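Exoglucanase A (Cellulomonas fimi, PDB 7CBD) hydrolyses beta-1,4-glucosidic linkages of cellulose with inversion at the anomeric carbon through this family 6 catalytic domain, releasing cellobiose from the non-reducing chain ends. Local coordinates at residues Q15-N26 and M42-V52; A112-K121 and Y169-A177. All coordinates share one frame; numbering follows the deposited sequence.

Contact 1: residues Q15-N26 and M42-V52; sequences QYVNPTWAASVN and MRTVAGQPTAV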
loop_
_atom_site.group_PDB
_atom_site.type_symbol
_atom_site.label_atom_id
_atom_site.label_comp_id
_atom_site.label_asym_id
_atom_site.label_seq_id
_atom_site.Cartn_x
_atom_site.Cartn_y
_atom_site.Cartn_z
ATOM N N GLN A 15 9.380 13.547 -4.308
ATOM C CA GLN A 15 8.222 12.779 -4.740
ATOM C C GLN A 15 7.044 13.701 -5.043
ATOM O O GLN A 15 6.858 14.735 -4.395
ATOM C CB GLN A 15 7.815 11.740 -3.690
ATOM C CG GLN A 15 8.893 10.717 -3.406
ATOM C CD GLN A 15 8.405 9.642 -2.451
ATOM O OE1 GLN A 15 7.347 9.045 -2.658
ATOM N NE2 GLN A 15 9.172 9.387 -1.403
ATOM N N TYR A 16 6.238 13.309 -6.028
ATOM C CA TYR A 16 5.072 14.094 -6.428
ATOM C C TYR A 16 4.078 14.235 -5.288
ATOM O O TYR A 16 3.735 13.253 -4.626
ATOM C CB TYR A 16 4.371 13.384 -7.582
ATOM C CG TYR A 16 3.067 14.007 -8.044
ATOM C CD1 TYR A 16 3.057 15.217 -8.715
ATOM C CD2 TYR A 16 1.849 13.357 -7.845
ATOM C CE1 TYR A 16 1.874 15.783 -9.159
ATOM C CE2 TYR A 16 0.657 13.909 -8.292
ATOM C CZ TYR A 16 0.680 15.121 -8.959
ATOM O OH TYR A 16 -0.483 15.698 -9.424
ATOM N N VAL A 17 3.577 15.452 -5.098
ATOM C CA VAL A 17 2.491 15.722 -4.162
ATOM C C VAL A 17 1.218 15.982 -4.964
ATOM O O VAL A 17 1.196 16.849 -5.851
ATOM C CB VAL A 17 2.838 16.892 -3.226
ATOM C CG1 VAL A 17 1.684 17.189 -2.283
ATOM C CG2 VAL A 17 4.094 16.561 -2.437
ATOM N N ASN A 18 0.164 15.225 -4.663
ATOM C CA ASN A 18 -1.088 15.249 -5.407
ATOM C C ASN A 18 -1.959 16.399 -4.912
ATOM O O ASN A 18 -2.468 16.344 -3.786
ATOM C CB ASN A 18 -1.780 13.896 -5.219
ATOM C CG ASN A 18 -3.148 13.828 -5.861
ATOM O OD1 ASN A 18 -3.652 14.809 -6.408
ATOM N ND2 ASN A 18 -3.759 12.653 -5.802
ATOM N N PRO A 19 -2.160 17.451 -5.717
ATOM C CA PRO A 19 -2.927 18.607 -5.221
ATOM C C PRO A 19 -4.386 18.299 -4.948
ATOM O O PRO A 19 -5.006 18.990 -4.129
ATOM C CB PRO A 19 -2.767 19.647 -6.336
ATOM C CG PRO A 19 -2.535 18.830 -7.558
ATOM C CD PRO A 19 -1.757 17.611 -7.124
ATOM N N THR A 20 -4.958 17.287 -5.608
ATOM C CA THR A 20 -6.348 16.928 -5.351
ATOM C C THR A 20 -6.494 16.305 -3.969
ATOM O O THR A 20 -7.390 16.671 -3.194
ATOM C CB THR A 20 -6.837 15.975 -6.440
ATOM O OG1 THR A 20 -6.567 16.555 -7.724
ATOM C CG2 THR A 20 -8.342 15.705 -6.310
ATOM N N TRP A 21 -5.600 15.373 -3.629
ATOM C CA TRP A 21 -5.618 14.798 -2.290
ATOM C C TRP A 21 -5.244 15.845 -1.246
ATOM O O TRP A 21 -5.863 15.911 -0.177
ATOM C CB TRP A 21 -4.690 13.585 -2.229
ATOM C CG TRP A 21 -4.533 13.016 -0.849
ATOM C CD1 TRP A 21 -5.369 12.140 -0.211
ATOM C CD2 TRP A 21 -3.461 13.283 0.059
ATOM N NE1 TRP A 21 -4.881 11.856 1.048
ATOM C CE2 TRP A 21 -3.711 12.548 1.235
ATOM C CE3 TRP A 21 -2.317 14.089 -0.003
ATOM C CZ2 TRP A 21 -2.848 12.578 2.331
ATOM C CZ3 TRP A 21 -1.468 14.123 1.084
ATOM C CH2 TRP A 21 -1.738 13.375 2.238
ATOM N N ALA A 22 -4.268 16.704 -1.554
ATOM C CA ALA A 22 -3.914 17.765 -0.621
ATOM C C ALA A 22 -5.119 18.645 -0.312
ATOM O O ALA A 22 -5.335 19.030 0.843
ATOM C CB ALA A 22 -2.767 18.602 -1.184
ATOM N N ALA A 23 -5.917 18.970 -1.333
ATOM C CA ALA A 23 -7.108 19.786 -1.106
ATOM C C ALA A 23 -8.111 19.057 -0.219
ATOM O O ALA A 23 -8.740 19.666 0.657
ATOM C CB ALA A 23 -7.735 20.195 -2.440
ATOM N N SER A 24 -8.269 17.742 -0.416
ATOM C CA SER A 24 -9.147 16.967 0.459
ATOM C C SER A 24 -8.661 17.011 1.902
ATOM O O SER A 24 -9.466 17.144 2.833
ATOM C CB SER A 24 -9.224 15.524 -0.034
ATOM O OG SER A 24 -9.782 15.480 -1.333
ATOM N N VAL A 25 -7.348 16.904 2.111
ATOM C CA VAL A 25 -6.812 16.960 3.467
ATOM C C VAL A 25 -7.037 18.340 4.069
ATOM O O VAL A 25 -7.467 18.471 5.221
ATOM C CB VAL A 25 -5.323 16.573 3.476
ATOM C CG1 VAL A 25 -4.737 16.796 4.862
ATOM C CG2 VAL A 25 -5.140 15.135 3.032
ATOM N N ASN A 26 -6.754 19.394 3.302
ATOM C CA ASN A 26 -6.951 20.744 3.822
ATOM C C ASN A 26 -8.421 21.024 4.134
ATOM O O ASN A 26 -8.726 21.751 5.086
ATOM C CB ASN A 26 -6.377 21.779 2.852
ATOM C CG ASN A 26 -4.861 21.846 2.904
ATOM O OD1 ASN A 26 -4.255 21.666 3.959
ATOM N ND2 ASN A 26 -4.242 22.109 1.761
ATOM N N MET A 42 -3.190 18.035 10.465
ATOM C CA MET A 42 -3.734 17.690 9.155
ATOM C C MET A 42 -3.097 18.530 8.055
ATOM O O MET A 42 -2.781 18.013 6.979
ATOM C CB MET A 42 -5.255 17.839 9.152
ATOM C CG MET A 42 -5.962 16.860 10.066
ATOM S SD MET A 42 -7.754 17.010 9.920
ATOM C CE MET A 42 -8.288 15.560 10.826
ATOM N N ARG A 43 -2.867 19.823 8.315
ATOM C CA ARG A 43 -2.210 20.653 7.310
ATOM C C ARG A 43 -0.814 20.135 6.979
ATOM O O ARG A 43 -0.394 20.167 5.819
ATOM C CB ARG A 43 -2.184 22.113 7.756
ATOM C CG ARG A 43 -3.575 22.741 7.798
ATOM C CD ARG A 43 -3.531 24.252 7.938
ATOM N NE ARG A 43 -2.918 24.684 9.193
ATOM C CZ ARG A 43 -3.594 24.960 10.309
ATOM N NH1 ARG A 43 -4.917 24.835 10.354
ATOM N NH2 ARG A 43 -2.938 25.360 11.391
ATOM N N THR A 44 -0.084 19.632 7.980
ATOM C CA THR A 44 1.219 19.025 7.705
ATOM C C THR A 44 1.080 17.804 6.805
ATOM O O THR A 44 1.866 17.617 5.868
ATOM C CB THR A 44 1.901 18.637 9.015
ATOM O OG1 THR A 44 2.060 19.808 9.817
ATOM C CG2 THR A 44 3.269 18.005 8.751
ATOM N N VAL A 45 0.078 16.967 7.068
ATOM C CA VAL A 45 -0.137 15.771 6.255
ATOM C C VAL A 45 -0.363 16.139 4.793
ATOM O O VAL A 45 0.101 15.436 3.883
ATOM C CB VAL A 45 -1.301 14.956 6.843
ATOM C CG1 VAL A 45 -1.726 13.827 5.908
ATOM C CG2 VAL A 45 -0.921 14.399 8.206
ATOM N N ALA A 46 -1.068 17.249 4.544
ATOM C CA ALA A 46 -1.411 17.667 3.183
ATOM C C ALA A 46 -0.193 17.960 2.314
ATOM O O ALA A 46 -0.310 17.970 1.081
ATOM C CB ALA A 46 -2.318 18.900 3.228
ATOM N N GLY A 47 0.969 18.201 2.916
ATOM C CA GLY A 47 2.164 18.452 2.142
ATOM C C GLY A 47 2.930 17.219 1.729
ATOM O O GLY A 47 3.955 17.342 1.055
ATOM N N GLN A 48 2.463 16.027 2.101
ATOM C CA GLN A 48 3.221 14.804 1.862
ATOM C C GLN A 48 2.835 14.147 0.538
ATOM O O GLN A 48 1.705 14.293 0.071
ATOM C CB GLN A 48 2.982 13.825 3.006
ATOM C CG GLN A 48 3.555 14.349 4.311
ATOM C CD GLN A 48 5.045 14.592 4.192
ATOM O OE1 GLN A 48 5.788 13.678 3.854
ATOM N NE2 GLN A 48 5.483 15.832 4.425
ATOM N N PRO A 49 3.777 13.419 -0.071
ATOM C CA PRO A 49 3.528 12.782 -1.375
ATOM C C PRO A 49 2.781 11.460 -1.229
ATOM O O PRO A 49 3.138 10.618 -0.401
ATOM C CB PRO A 49 4.943 12.546 -1.920
ATOM C CG PRO A 49 5.759 12.317 -0.693
ATOM C CD PRO A 49 5.172 13.236 0.370
ATOM N N THR A 50 1.762 11.271 -2.070
ATOM C CA THR A 50 0.966 10.051 -2.116
ATOM C C THR A 50 0.852 9.579 -3.560
ATOM O O THR A 50 0.973 10.364 -4.504
ATOM C CB THR A 50 -0.453 10.287 -1.566
ATOM O OG1 THR A 50 -1.065 11.379 -2.266
ATOM C CG2 THR A 50 -0.425 10.592 -0.079
ATOM N N ALA A 51 0.598 8.285 -3.728
ATOM C CA ALA A 51 0.471 7.731 -5.066
ATOM C C ALA A 51 -0.890 8.054 -5.663
ATOM O O ALA A 51 -1.901 8.157 -4.959
ATOM C CB ALA A 51 0.665 6.218 -5.045
ATOM N N VAL A 52 -0.906 8.192 -6.985
ATOM C CA VAL A 52 -2.138 8.339 -7.747
ATOM C C VAL A 52 -2.557 6.961 -8.241
ATOM O O VAL A 52 -1.775 6.264 -8.902
ATOM C CB VAL A 52 -1.941 9.315 -8.919
ATOM C CG1 VAL A 52 -3.163 9.299 -9.827
ATOM C CG2 VAL A 52 -1.659 10.711 -8.382
HETATM O O HOH W 1 4.987 8.618 -1.196
HETATM O O HOH W 2 3.765 10.585 -5.534
HETATM O O HOH W 3 0.172 13.831 -2.265
HETATM O O HOH W 4 -2.944 10.490 -4.039
#

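Contact 2: residues A112-K121 and Y169-A177; sequences ATDAGLARYK and YYRQGVKYA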
loop_
_atom_site.group_PDB
_atom_site.type_symbol
_atom_site.label_atom_id
_atom_site.label_comp_id
_atom_site.label_asym_id
_atom_site.label_seq_id
_atom_site.Cartn_x
_atom_site.Cartn_y
_atom_site.Cartn_z
ATOM N N ALA A 112 -12.797 -11.939 -15.024
ATOM C CA ALA A 112 -11.733 -12.909 -15.278
ATOM C C ALA A 112 -12.118 -13.754 -16.493
ATOM O O ALA A 112 -12.511 -14.916 -16.384
ATOM C CB ALA A 112 -11.508 -13.781 -14.051
ATOM N N THR A 113 -12.036 -13.122 -17.667
ATOM C CA THR A 113 -12.324 -13.755 -18.946
ATOM C C THR A 113 -11.365 -13.183 -19.977
ATOM O O THR A 113 -10.753 -12.132 -19.767
ATOM C CB THR A 113 -13.739 -13.442 -19.450
ATOM O OG1 THR A 113 -13.860 -12.025 -19.640
ATOM C CG2 THR A 113 -14.799 -13.927 -18.477
ATOM N N ASP A 114 -11.271 -13.867 -21.120
ATOM C CA ASP A 114 -10.456 -13.358 -22.221
ATOM C C ASP A 114 -10.892 -11.960 -22.634
ATOM O O ASP A 114 -10.053 -11.116 -22.960
ATOM C CB ASP A 114 -10.516 -14.310 -23.416
ATOM C CG ASP A 114 -9.597 -15.509 -23.262
ATOM O OD1 ASP A 114 -9.412 -16.234 -24.259
ATOM O OD2 ASP A 114 -9.072 -15.742 -22.156
ATOM N N ALA A 115 -12.200 -11.693 -22.630
ATOM C CA ALA A 115 -12.671 -10.356 -22.979
ATOM C C ALA A 115 -12.191 -9.333 -21.960
ATOM O O ALA A 115 -11.799 -8.218 -22.321
ATOM C CB ALA A 115 -14.193 -10.346 -23.089
ATOM N N GLY A 116 -12.212 -9.701 -20.676
ATOM C CA GLY A 116 -11.689 -8.805 -19.659
ATOM C C GLY A 116 -10.210 -8.525 -19.844
ATOM O O GLY A 116 -9.758 -7.383 -19.714
ATOM N N LEU A 117 -9.438 -9.563 -20.176
ATOM C CA LEU A 117 -8.010 -9.371 -20.417
ATOM C C LEU A 117 -7.759 -8.502 -21.643
ATOM O O LEU A 117 -6.862 -7.656 -21.630
ATOM C CB LEU A 117 -7.308 -10.719 -20.558
ATOM C CG LEU A 117 -5.801 -10.648 -20.828
ATOM C CD1 LEU A 117 -5.053 -10.077 -19.625
ATOM C CD2 LEU A 117 -5.265 -12.029 -21.214
ATOM N N ALA A 118 -8.530 -8.696 -22.714
ATOM C CA ALA A 118 -8.334 -7.855 -23.893
ATOM C C ALA A 118 -8.594 -6.388 -23.562
ATOM O O ALA A 118 -7.888 -5.499 -24.051
ATOM C CB ALA A 118 -9.210 -8.344 -25.048
ATOM N N ARG A 119 -9.586 -6.117 -22.712
ATOM C CA ARG A 119 -9.857 -4.743 -22.297
ATOM C C ARG A 119 -8.760 -4.212 -21.381
ATOM O O ARG A 119 -8.382 -3.037 -21.468
ATOM C CB ARG A 119 -11.207 -4.688 -21.588
ATOM C CG ARG A 119 -11.787 -3.303 -21.428
ATOM C CD ARG A 119 -13.301 -3.383 -21.299
ATOM N NE ARG A 119 -13.754 -4.770 -21.399
ATOM C CZ ARG A 119 -14.935 -5.222 -20.986
ATOM N NH1 ARG A 119 -15.821 -4.401 -20.439
ATOM N NH2 ARG A 119 -15.228 -6.505 -21.125
ATOM N N TYR A 120 -8.249 -5.056 -20.485
ATOM C CA TYR A 120 -7.124 -4.650 -19.646
ATOM C C TYR A 120 -5.948 -4.189 -20.498
ATOM O O TYR A 120 -5.338 -3.148 -20.235
ATOM C CB TYR A 120 -6.697 -5.823 -18.772
ATOM C CG TYR A 120 -5.556 -5.521 -17.821
ATOM C CD1 TYR A 120 -5.769 -4.763 -16.669
ATOM C CD2 TYR A 120 -4.276 -6.026 -18.050
ATOM C CE1 TYR A 120 -4.742 -4.511 -15.777
ATOM C CE2 TYR A 120 -3.232 -5.769 -17.162
ATOM C CZ TYR A 120 -3.478 -5.016 -16.026
ATOM O OH TYR A 120 -2.460 -4.769 -15.145
ATOM N N LYS A 121 -5.635 -4.946 -21.546
ATOM C CA LYS A 121 -4.507 -4.595 -22.397
ATOM C C LYS A 121 -4.785 -3.325 -23.192
ATOM O O LYS A 121 -3.985 -2.384 -23.171
ATOM C CB LYS A 121 -4.183 -5.754 -23.343
ATOM C CG LYS A 121 -3.672 -7.009 -22.664
ATOM C CD LYS A 121 -3.433 -8.109 -23.681
ATOM C CE LYS A 121 -2.870 -9.367 -23.041
ATOM N NZ LYS A 121 -2.772 -10.458 -24.048
ATOM N N TYR A 169 -5.088 -14.851 -15.856
ATOM C CA TYR A 169 -5.167 -13.436 -16.184
ATOM C C TYR A 169 -4.242 -12.589 -15.326
ATOM O O TYR A 169 -3.723 -11.582 -15.810
ATOM C CB TYR A 169 -6.618 -12.967 -16.110
ATOM C CG TYR A 169 -7.482 -13.790 -17.027
ATOM C CD1 TYR A 169 -7.325 -13.707 -18.403
ATOM C CD2 TYR A 169 -8.417 -14.682 -16.525
ATOM C CE1 TYR A 169 -8.091 -14.467 -19.255
ATOM C CE2 TYR A 169 -9.186 -15.446 -17.368
ATOM C CZ TYR A 169 -9.019 -15.336 -18.732
ATOM O OH TYR A 169 -9.782 -16.098 -19.578
ATOM N N TYR A 170 -4.004 -12.979 -14.071
ATOM C CA TYR A 170 -2.987 -12.280 -13.292
ATOM C C TYR A 170 -1.616 -12.477 -13.920
ATOM O O TYR A 170 -0.848 -11.523 -14.068
ATOM C CB TYR A 170 -2.960 -12.777 -11.847
ATOM C CG TYR A 170 -4.116 -12.380 -10.952
ATOM C CD1 TYR A 170 -4.090 -12.715 -9.607
ATOM C CD2 TYR A 170 -5.228 -11.687 -11.432
ATOM C CE1 TYR A 170 -5.131 -12.390 -8.757
ATOM C CE2 TYR A 170 -6.288 -11.340 -10.578
ATOM C CZ TYR A 170 -6.230 -11.711 -9.244
ATOM O OH TYR A 170 -7.260 -11.416 -8.373
ATOM N N ARG A 171 -1.295 -13.709 -14.313
ATOM C CA ARG A 171 0.011 -13.965 -14.906
ATOM C C ARG A 171 0.171 -13.217 -16.228
ATOM O O ARG A 171 1.187 -12.555 -16.464
ATOM C CB ARG A 171 0.208 -15.466 -15.098
ATOM C CG ARG A 171 0.476 -16.228 -13.812
ATOM C CD ARG A 171 0.716 -17.679 -14.166
ATOM N NE ARG A 171 0.970 -18.557 -13.028
ATOM C CZ ARG A 171 2.183 -18.897 -12.605
ATOM N NH1 ARG A 171 3.265 -18.400 -13.196
ATOM N NH2 ARG A 171 2.316 -19.732 -11.585
ATOM N N GLN A 172 -0.833 -13.303 -17.102
ATOM C CA GLN A 172 -0.709 -12.673 -18.413
ATOM C C GLN A 172 -0.854 -11.159 -18.319
ATOM O O GLN A 172 -0.181 -10.420 -19.050
ATOM C CB GLN A 172 -1.722 -13.278 -19.384
ATOM C CG GLN A 172 -1.505 -14.773 -19.616
ATOM C CD GLN A 172 -2.653 -15.440 -20.342
ATOM O OE1 GLN A 172 -3.334 -14.817 -21.157
ATOM N NE2 GLN A 172 -2.873 -16.720 -20.052
ATOM N N GLY A 173 -1.713 -10.681 -17.417
ATOM C CA GLY A 173 -1.894 -9.250 -17.270
ATOM C C GLY A 173 -0.686 -8.574 -16.661
ATOM O O GLY A 173 -0.269 -7.508 -17.120
ATOM N N VAL A 174 -0.099 -9.184 -15.628
ATOM C CA VAL A 174 1.108 -8.607 -15.046
ATOM C C VAL A 174 2.255 -8.642 -16.052
ATOM O O VAL A 174 3.017 -7.676 -16.167
ATOM C CB VAL A 174 1.466 -9.262 -13.697
ATOM C CG1 VAL A 174 2.830 -8.772 -13.213
ATOM C CG2 VAL A 174 0.407 -8.945 -12.661
ATOM N N LYS A 175 2.391 -9.739 -16.811
ATOM C CA LYS A 175 3.400 -9.775 -17.870
ATOM C C LYS A 175 3.218 -8.612 -18.840
ATOM O O LYS A 175 4.187 -7.936 -19.209
ATOM C CB LYS A 175 3.356 -11.108 -18.624
ATOM C CG LYS A 175 4.167 -11.079 -19.924
ATOM C CD LYS A 175 4.103 -12.373 -20.717
ATOM C CE LYS A 175 4.496 -12.150 -22.195
ATOM N NZ LYS A 175 5.895 -11.634 -22.404
ATOM N N TYR A 176 1.977 -8.365 -19.265
ATOM C CA TYR A 176 1.722 -7.301 -20.231
ATOM C C TYR A 176 2.053 -5.935 -19.643
ATOM O O TYR A 176 2.685 -5.101 -20.300
ATOM C CB TYR A 176 0.265 -7.359 -20.679
ATOM C CG TYR A 176 -0.037 -6.487 -21.875
ATOM C CD1 TYR A 176 0.217 -6.937 -23.166
ATOM C CD2 TYR A 176 -0.563 -5.210 -21.714
ATOM C CE1 TYR A 176 -0.064 -6.142 -24.263
ATOM C CE2 TYR A 176 -0.844 -4.408 -22.806
ATOM C CZ TYR A 176 -0.584 -4.879 -24.076
ATOM O OH TYR A 176 -0.863 -4.083 -25.164
ATOM N N ALA A 177 1.618 -5.685 -18.403
ATOM C CA ALA A 177 1.927 -4.427 -17.736
ATOM C C ALA A 177 3.430 -4.222 -17.656
ATOM O O ALA A 177 3.944 -3.154 -18.012
ATOM C CB ALA A 177 1.301 -4.416 -16.342
HETATM O O HOH W 5 -1.918 -12.939 -22.872
#

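Contact 1: residues Q15-N26 and M42-V52
W21 is the big knob here: its indole drops from helix 19-26 into the hollow formed by V45, Q48 and T50, standing across the side chain of T50. T50 CG2 sits over the six-membered ring, 3.7 Å from its centroid and only 5° off the normal, a clean CH-pi contact. V25 CG2 covers the opposite face, so the ring is clamped between a methyl from each segment. W21 CG lies anti to the backbone N (chi1 174°), which aims the far edge at the turn V45-Q48; W21 CH2 comes within 3.7 Å of V45 CG1. W21 NE1 leaves the pair altogether and donates to P367 O. With an alanine in place of W21, the space between T50 CG2 and V25 CG2 would probably go unfilled and P367 O lose its donor.

Farther along the helix, A46 CB fits among A22, V25 and N26, with V25 CG1 3.6 Å away. At the other end P49 is the bump: its CB lies 3.5 Å from Q15 CB, while V17 CG2 packs beside the ring. Y16 presents its ring edge to V52 CG2. Helices 19-30 and 36-45 thus pack together beside strands 14-15 and 52-54, both parallel partners of strand 87-93.

Waters bridge several of the polar atoms. One takes the N-H of N18 and donates to Q48 O, and it also meets T50 OG1; a second links N18 ND2, T50 OG1 and A51 O. N18 OD1 caps the helix, accepting from T20 N. The chemistry is C-H groups against methyls and carbonyl oxygens, with water-mediated bonding at the N-cap.

Contact 2: residues A112-K121 and Y169-A177
Y169 reaches across to the start of helix 114-121 and donates a hydrogen bond from its hydroxyl to D114, with Y169 OH 2.7 Å from D114 OD2. The ring and carboxylate planes stand 83° apart, nearly perpendicular, and OD2 is met on its anti side, tilted out of the carboxylate plane. T113 O lies over one ring face, and L117 CB packs 3.7 Å from Y169 CD1. T113 OG1 caps the same helix start by accepting from G116 N, so the phenol is docked against a capped N-terminus.

One turn on, G173 is where the helices mesh. L117 CD1 comes to 4.0 Å from G173 CA, and Y120 turns its ring edge to G173 O, with Y120 CE2 3.4 Å from that oxygen. The Y120 hydroxyl carries on to E147.

At the far end K121 lies flat over a face of Y176. K121 CG, anti to the carbonyl carbon (chi1 -66°), sits 3.6 Å from the Y176 ring centroid and almost on the ring normal, a CH-pi contact, and the extended chain beyond carries CD on across the same ring. Y176 OH bonds D126.

The two short segments run almost parallel, 13° apart, with axes 10.4 Å from each other at closest approach. Parallel neighbouring helices following successive parallel strands, 87-93 and 141-146, are what the beta-alpha-beta units of the distorted family 6 barrel produce.

Contact 1 closes before contact 2 opens along the chain; their centres lie 32 Å apart and their nearest atoms about 13 Å, so they do not touch. What joins them is the central sheet. Strand 87-93 pairs in parallel with 14-15 and 52-54, which carry the ends of contact 1, and also with 141-146, which lies in sequence between helices 114-132 and 161-182 of contact 2. Contact 1 packs helix 19-30 and the loop before it against the end of helix 36-45 and the loop leading to strand 52-54, with the side chain of W21 about 11 Å from that of D371, a predicted active-site residue, whereas contact 2 fastens two outer helices together away from the annotated active-site residues.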